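Local structure of short chain dehydrogenase (Salmonella typhi, 3G1T) at residues Q186-T200 with G232-Q246. The protein is a putative oxidoreductase that probably uses a nicotinamide cofactor, NAD(H) or NADP(H), as other short-chain dehydrogenases do. Sequence-based numbering, arbitrary orientation. Where two conformers were deposited one is given.
With MG (magnesium ion), chain B.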
loop_
_atom_site.group_PDB
_atom_site.type_symbol
_atom_site.label_atom_id
_atom_site.label_comp_id
_atom_site.label_asym_id
_atom_site.label_seq_id
_atom_site.Cartn_x
_atom_site.Cartn_y
_atom_site.Cartn_z
ATOM N N GLN A 186 1.700 -18.317 10.579
ATOM C CA GLN A 186 1.528 -19.472 9.702
ATOM C C GLN A 186 1.487 -20.815 10.462
ATOM O O GLN A 186 0.692 -21.649 10.119
ATOM C CB GLN A 186 2.635 -19.476 8.666
ATOM C CG GLN A 186 2.165 -19.706 7.256
ATOM C CD GLN A 186 2.106 -21.161 6.887
ATOM O OE1 GLN A 186 1.556 -21.531 5.829
ATOM N NE2 GLN A 186 2.701 -22.024 7.732
ATOM N N ASN A 187 2.330 -21.031 11.490
ATOM C CA ASN A 187 2.273 -22.309 12.181
ATOM C C ASN A 187 1.439 -22.257 13.487
ATOM O O ASN A 187 1.476 -23.205 14.323
ATOM C CB ASN A 187 3.727 -22.856 12.348
ATOM C CG ASN A 187 4.573 -22.082 13.440
ATOM O OD1 ASN A 187 4.095 -21.151 14.065
ATOM N ND2 ASN A 187 5.839 -22.545 13.705
ATOM N N ARG A 188 0.625 -21.190 13.633
ATOM C CA ARG A 188 -0.211 -21.002 14.795
ATOM C C ARG A 188 -1.703 -21.093 14.380
ATOM O O ARG A 188 -2.024 -21.522 13.261
ATOM C CB ARG A 188 0.080 -19.640 15.489
ATOM C CG ARG A 188 1.399 -19.650 16.367
ATOM C CD ARG A 188 1.588 -18.354 17.143
ATOM N NE ARG A 188 2.216 -17.315 16.312
ATOM C CZ ARG A 188 2.487 -16.099 16.773
ATOM N NH1 ARG A 188 2.189 -15.810 18.037
ATOM N NH2 ARG A 188 3.033 -15.155 15.983
ATOM N N SER A 189 -2.570 -20.749 15.319
ATOM C CA SER A 189 -3.996 -21.118 15.221
ATOM C C SER A 189 -4.789 -20.107 14.373
ATOM O O SER A 189 -5.949 -20.375 14.023
ATOM C CB SER A 189 -4.621 -21.156 16.612
ATOM O OG SER A 189 -4.555 -19.881 17.245
ATOM N N LEU A 190 -4.106 -19.040 13.965
ATOM C CA LEU A 190 -4.739 -17.925 13.179
ATOM C C LEU A 190 -4.363 -17.983 11.732
ATOM O O LEU A 190 -3.183 -17.867 11.387
ATOM C CB LEU A 190 -4.257 -16.566 13.726
ATOM C CG LEU A 190 -4.847 -15.268 13.115
ATOM C CD1 LEU A 190 -6.475 -15.127 12.965
ATOM C CD2 LEU A 190 -4.183 -14.051 13.906
ATOM N N ARG A 191 -5.386 -18.086 10.842
ATOM C CA ARG A 191 -5.160 -17.963 9.433
ATOM C C ARG A 191 -5.636 -16.605 8.904
ATOM O O ARG A 191 -6.526 -15.936 9.534
ATOM C CB ARG A 191 -5.835 -19.076 8.679
ATOM C CG ARG A 191 -7.357 -19.068 8.806
ATOM C CD ARG A 191 -7.919 -20.365 8.237
ATOM N NE ARG A 191 -9.420 -20.467 8.276
ATOM C CZ ARG A 191 -10.138 -20.746 9.359
ATOM N NH1 ARG A 191 -11.497 -20.828 9.279
ATOM N NH2 ARG A 191 -9.547 -20.948 10.526
ATOM N N VAL A 192 -4.978 -16.165 7.838
ATOM C CA VAL A 192 -5.210 -14.705 7.404
ATOM C C VAL A 192 -5.283 -14.704 5.915
ATOM O O VAL A 192 -4.339 -15.156 5.275
ATOM C CB VAL A 192 -4.004 -13.792 7.823
ATOM C CG1 VAL A 192 -4.305 -12.309 7.564
ATOM C CG2 VAL A 192 -3.601 -14.077 9.295
ATOM N N ASN A 193 -6.311 -14.086 5.316
ATOM C CA ASN A 193 -6.446 -14.221 3.849
ATOM C C ASN A 193 -7.205 -13.030 3.323
ATOM O O ASN A 193 -7.704 -12.273 4.133
ATOM C CB ASN A 193 -7.298 -15.434 3.521
ATOM C CG ASN A 193 -6.582 -16.727 3.834
ATOM O OD1 ASN A 193 -5.677 -17.129 3.088
ATOM N ND2 ASN A 193 -6.986 -17.399 4.937
ATOM N N CYS A 194 -7.159 -12.826 2.016
ATOM C CA CYS A 194 -8.053 -11.786 1.413
ATOM C C CYS A 194 -9.186 -12.337 0.568
ATOM O O CYS A 194 -9.047 -13.435 -0.030
ATOM C CB CYS A 194 -7.220 -10.915 0.476
ATOM S SG CYS A 194 -6.187 -9.667 1.358
ATOM N N ILE A 195 -10.273 -11.563 0.485
ATOM C CA ILE A 195 -11.373 -11.826 -0.497
ATOM C C ILE A 195 -11.557 -10.630 -1.460
ATOM O O ILE A 195 -11.635 -9.462 -1.001
ATOM C CB ILE A 195 -12.728 -12.095 0.225
ATOM C CG1 ILE A 195 -12.699 -13.427 0.952
ATOM C CG2 ILE A 195 -13.956 -12.115 -0.826
ATOM C CD1 ILE A 195 -14.079 -13.944 1.399
ATOM N N ASN A 196 -11.582 -10.943 -2.759
ATOM C CA ASN A 196 -11.968 -9.972 -3.824
ATOM C C ASN A 196 -13.422 -10.252 -4.204
ATOM O O ASN A 196 -13.675 -11.246 -4.895
ATOM C CB ASN A 196 -11.058 -10.135 -5.035
ATOM C CG ASN A 196 -11.583 -9.358 -6.264
ATOM O OD1 ASN A 196 -12.301 -8.374 -6.107
ATOM N ND2 ASN A 196 -11.289 -9.855 -7.483
ATOM N N PRO A 197 -14.376 -9.378 -3.799
ATOM C CA PRO A 197 -15.754 -9.769 -4.100
ATOM C C PRO A 197 -16.030 -9.802 -5.604
ATOM O O PRO A 197 -16.988 -10.449 -6.001
ATOM C CB PRO A 197 -16.628 -8.707 -3.415
ATOM C CG PRO A 197 -15.772 -7.598 -3.101
ATOM C CD PRO A 197 -14.310 -8.089 -3.108
ATOM N N GLY A 198 -15.204 -9.135 -6.422
ATOM C CA GLY A 198 -15.518 -9.007 -7.881
ATOM C C GLY A 198 -16.647 -7.995 -7.996
ATOM O O GLY A 198 -17.145 -7.436 -6.980
ATOM N N GLY A 199 -17.037 -7.741 -9.230
ATOM C CA GLY A 199 -18.153 -6.796 -9.472
ATOM C C GLY A 199 -19.479 -7.259 -8.837
ATOM O O GLY A 199 -20.081 -8.233 -9.298
ATOM N N THR A 200 -19.950 -6.522 -7.828
ATOM C CA THR A 200 -21.137 -6.970 -7.074
ATOM C C THR A 200 -22.060 -5.796 -6.980
ATOM O O THR A 200 -21.593 -4.634 -7.008
ATOM C CB THR A 200 -20.695 -7.453 -5.638
ATOM O OG1 THR A 200 -19.695 -8.468 -5.779
ATOM C CG2 THR A 200 -21.848 -7.989 -4.792
ATOM N N GLY A 232 -15.343 -20.884 8.349
ATOM C CA GLY A 232 -15.598 -22.311 8.765
ATOM C C GLY A 232 -14.341 -23.151 8.734
ATOM O O GLY A 232 -13.299 -22.840 8.082
ATOM N N ASP A 233 -14.462 -24.313 9.367
ATOM C CA ASP A 233 -13.257 -25.108 9.520
ATOM C C ASP A 233 -12.770 -25.712 8.189
ATOM O O ASP A 233 -11.631 -26.225 8.171
ATOM C CB ASP A 233 -13.551 -26.286 10.476
ATOM C CG ASP A 233 -13.590 -25.857 11.919
ATOM O OD1 ASP A 233 -13.157 -24.747 12.258
ATOM O OD2 ASP A 233 -14.087 -26.682 12.741
ATOM N N ASP A 234 -13.570 -25.687 7.094
ATOM C CA ASP A 234 -13.146 -26.296 5.788
ATOM C C ASP A 234 -11.966 -25.572 5.141
ATOM O O ASP A 234 -11.274 -26.123 4.280
ATOM C CB ASP A 234 -14.313 -26.388 4.824
ATOM C CG ASP A 234 -15.394 -27.404 5.311
ATOM O OD1 ASP A 234 -15.018 -28.460 5.883
ATOM O OD2 ASP A 234 -16.619 -27.144 5.225
ATOM N N SER A 235 -11.730 -24.347 5.603
ATOM C CA SER A 235 -10.629 -23.525 5.045
ATOM C C SER A 235 -9.406 -23.499 6.000
ATOM O O SER A 235 -8.489 -22.702 5.794
ATOM C CB SER A 235 -11.081 -22.066 4.840
ATOM O OG SER A 235 -11.470 -21.469 6.070
ATOM N N ARG A 236 -9.450 -24.312 7.044
ATOM C CA ARG A 236 -8.486 -24.089 8.156
ATOM C C ARG A 236 -7.023 -24.281 7.718
ATOM O O ARG A 236 -6.106 -23.754 8.370
ATOM C CB ARG A 236 -8.767 -25.027 9.356
ATOM C CG ARG A 236 -8.468 -26.459 9.096
ATOM C CD ARG A 236 -8.808 -27.283 10.385
ATOM N NE ARG A 236 -8.133 -26.645 11.523
ATOM C CZ ARG A 236 -8.672 -26.541 12.741
ATOM N NH1 ARG A 236 -9.839 -27.126 13.040
ATOM N NH2 ARG A 236 -8.015 -25.908 13.673
ATOM N N ARG A 237 -6.760 -25.011 6.650
ATOM C CA ARG A 237 -5.354 -25.152 6.205
ATOM C C ARG A 237 -4.827 -24.047 5.261
ATOM O O ARG A 237 -3.681 -24.189 4.729
ATOM C CB ARG A 237 -5.196 -26.504 5.499
ATOM C CG ARG A 237 -5.310 -27.661 6.540
ATOM C CD ARG A 237 -5.525 -29.109 5.985
ATOM N NE ARG A 237 -6.687 -29.303 5.089
ATOM C CZ ARG A 237 -8.014 -29.335 5.389
ATOM N NH1 ARG A 237 -8.538 -29.116 6.627
ATOM N NH2 ARG A 237 -8.869 -29.563 4.370
ATOM N N LYS A 238 -5.670 -23.031 5.009
ATOM C CA LYS A 238 -5.372 -22.022 3.967
ATOM C C LYS A 238 -5.090 -20.698 4.654
ATOM O O LYS A 238 -5.887 -20.213 5.458
ATOM C CB LYS A 238 -6.568 -21.835 2.949
ATOM C CG LYS A 238 -7.044 -23.127 2.359
ATOM C CD LYS A 238 -6.363 -23.385 1.062
ATOM C CE LYS A 238 -6.707 -24.797 0.497
ATOM N NZ LYS A 238 -8.082 -24.995 -0.154
ATOM N N THR A 239 -3.893 -20.147 4.349
ATOM C CA THR A 239 -3.511 -18.850 4.894
ATOM C C THR A 239 -2.575 -18.216 3.892
ATOM O O THR A 239 -1.958 -18.899 3.097
ATOM C CB THR A 239 -2.874 -18.953 6.282
ATOM O OG1 THR A 239 -2.773 -17.676 6.922
ATOM C CG2 THR A 239 -1.459 -19.616 6.204
ATOM N N GLY A 240 -2.511 -16.904 3.947
ATOM C CA GLY A 240 -1.687 -16.138 3.020
ATOM C C GLY A 240 -2.218 -15.989 1.604
ATOM O O GLY A 240 -1.457 -15.531 0.749
ATOM N N MET A 241 -3.466 -16.352 1.362
ATOM C CA MET A 241 -3.982 -16.436 -0.017
ATOM C C MET A 241 -4.982 -15.310 -0.287
ATOM O O MET A 241 -5.549 -14.775 0.640
ATOM C CB MET A 241 -4.670 -17.788 -0.273
ATOM C CG MET A 241 -3.698 -18.984 -0.176
ATOM S SD MET A 241 -4.391 -20.649 -0.263
ATOM C CE MET A 241 -5.144 -20.707 -1.883
ATOM N N THR A 242 -5.211 -15.031 -1.563
ATOM C CA THR A 242 -6.221 -14.042 -1.924
ATOM C C THR A 242 -7.179 -14.730 -2.902
ATOM O O THR A 242 -6.749 -15.344 -3.875
ATOM C CB THR A 242 -5.511 -12.713 -2.447
ATOM O OG1 THR A 242 -6.598 -11.765 -2.774
ATOM C CG2 THR A 242 -4.609 -12.976 -3.634
ATOM N N PHE A 243 -8.473 -14.734 -2.548
ATOM C CA PHE A 243 -9.500 -15.495 -3.250
ATOM C C PHE A 243 -10.455 -14.614 -4.009
ATOM O O PHE A 243 -10.898 -13.572 -3.501
ATOM C CB PHE A 243 -10.341 -16.329 -2.290
ATOM C CG PHE A 243 -9.509 -17.368 -1.490
ATOM C CD1 PHE A 243 -9.253 -18.632 -2.048
ATOM C CD2 PHE A 243 -9.007 -17.040 -0.223
ATOM C CE1 PHE A 243 -8.513 -19.624 -1.288
ATOM C CE2 PHE A 243 -8.196 -17.984 0.510
ATOM C CZ PHE A 243 -7.999 -19.247 0.002
ATOM N N ASP A 244 -10.803 -15.051 -5.218
ATOM C CA ASP A 244 -11.868 -14.374 -5.989
ATOM C C ASP A 244 -13.236 -15.021 -5.776
ATOM O O ASP A 244 -13.396 -16.228 -5.970
ATOM C CB ASP A 244 -11.594 -14.416 -7.475
ATOM C CG ASP A 244 -10.474 -13.468 -7.908
ATOM O OD1 ASP A 244 -10.111 -13.517 -9.110
ATOM O OD2 ASP A 244 -9.972 -12.676 -7.109
ATOM N N ALA A 245 -14.156 -14.237 -5.265
ATOM C CA ALA A 245 -15.582 -14.664 -5.171
ATOM C C ALA A 245 -16.194 -15.043 -6.537
ATOM O O ALA A 245 -17.087 -15.918 -6.605
ATOM C CB ALA A 245 -16.395 -13.590 -4.469
ATOM N N GLN A 246 -15.739 -14.395 -7.598
ATOM C CA GLN A 246 -16.244 -14.649 -8.916
ATOM C C GLN A 246 -15.066 -14.784 -9.900
ATOM O O GLN A 246 -14.649 -13.795 -10.517
ATOM C CB GLN A 246 -17.167 -13.486 -9.346
ATOM C CG GLN A 246 -18.257 -13.045 -8.314
ATOM C CD GLN A 246 -18.972 -11.807 -8.793
ATOM O OE1 GLN A 246 -18.840 -10.752 -8.201
ATOM N NE2 GLN A 246 -19.649 -11.911 -9.928
HETATM MG MG MG B . -14.842 -26.501 14.643
HETATM O O HOH W 1 -1.415 -17.520 9.140
HETATM O O HOH W 2 -12.789 -22.072 11.602
HETATM O O HOH W 3 -14.043 -11.911 -7.650
HETATM O O HOH W 4 -13.191 -25.166 14.939
HETATM O O HOH W 5 -16.153 -25.094 14.157
#
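The last two strands of the parallel Rossmann-type sheet of a short-chain dehydrogenase, 190-196 and 242-244, pair here in parallel, with C194, I195 and N196 level with T242, F243 and D244. C194 N bonds to M241 O and C194 O receives F243 N (2.9 Å); N196 repeats the pattern, its N bonding to F243 O (2.8 Å) and its O receiving A245 N. Around 191-193 side chains join the backbone pairing: V192 O accepts G240 N, while T239 OG1, anti to its own backbone N (chi1 -167°), accepts from V192 N at 2.8 Å, and a water links the same hydroxyl to L190 O. The N193 amide is used at both ends: OD1 takes M241 N (2.9 Å), while ND2 reaches K238 O (3.1 Å), the acceptor lying in the amide plane but the donor standing above the carbonyl plane. The two bonds fix the amide's rotation; N193 CG lies at the edge of the F243 ring. Farther back, R191 runs extended from CG to NE against the type I beta turn 235-238; NE bonds to S235 OG at 3.2 Å with a bent N-H angle of 137°, R236 CA lies over one guanidinium face, and NH2 goes to A146 O. S235 OG also hydrogen-bonds to W229 O of helix 224-231. At the other end N196 ND2 meets D244 OD2 from above the carboxylate plane (3.1 Å), the two planes 80° apart; that oxygen also forms a salt bridge with R158, while N196 OD1 accepts G198 N in an Asx turn. Strand 147-152 flanks 190-196 on its other edge, and 242-244 ends the sheet within the chain. V192 and C194 pack on helix 165-185, I195 on helix 224-231, whose W229 meets the F243 ring edge-to-face.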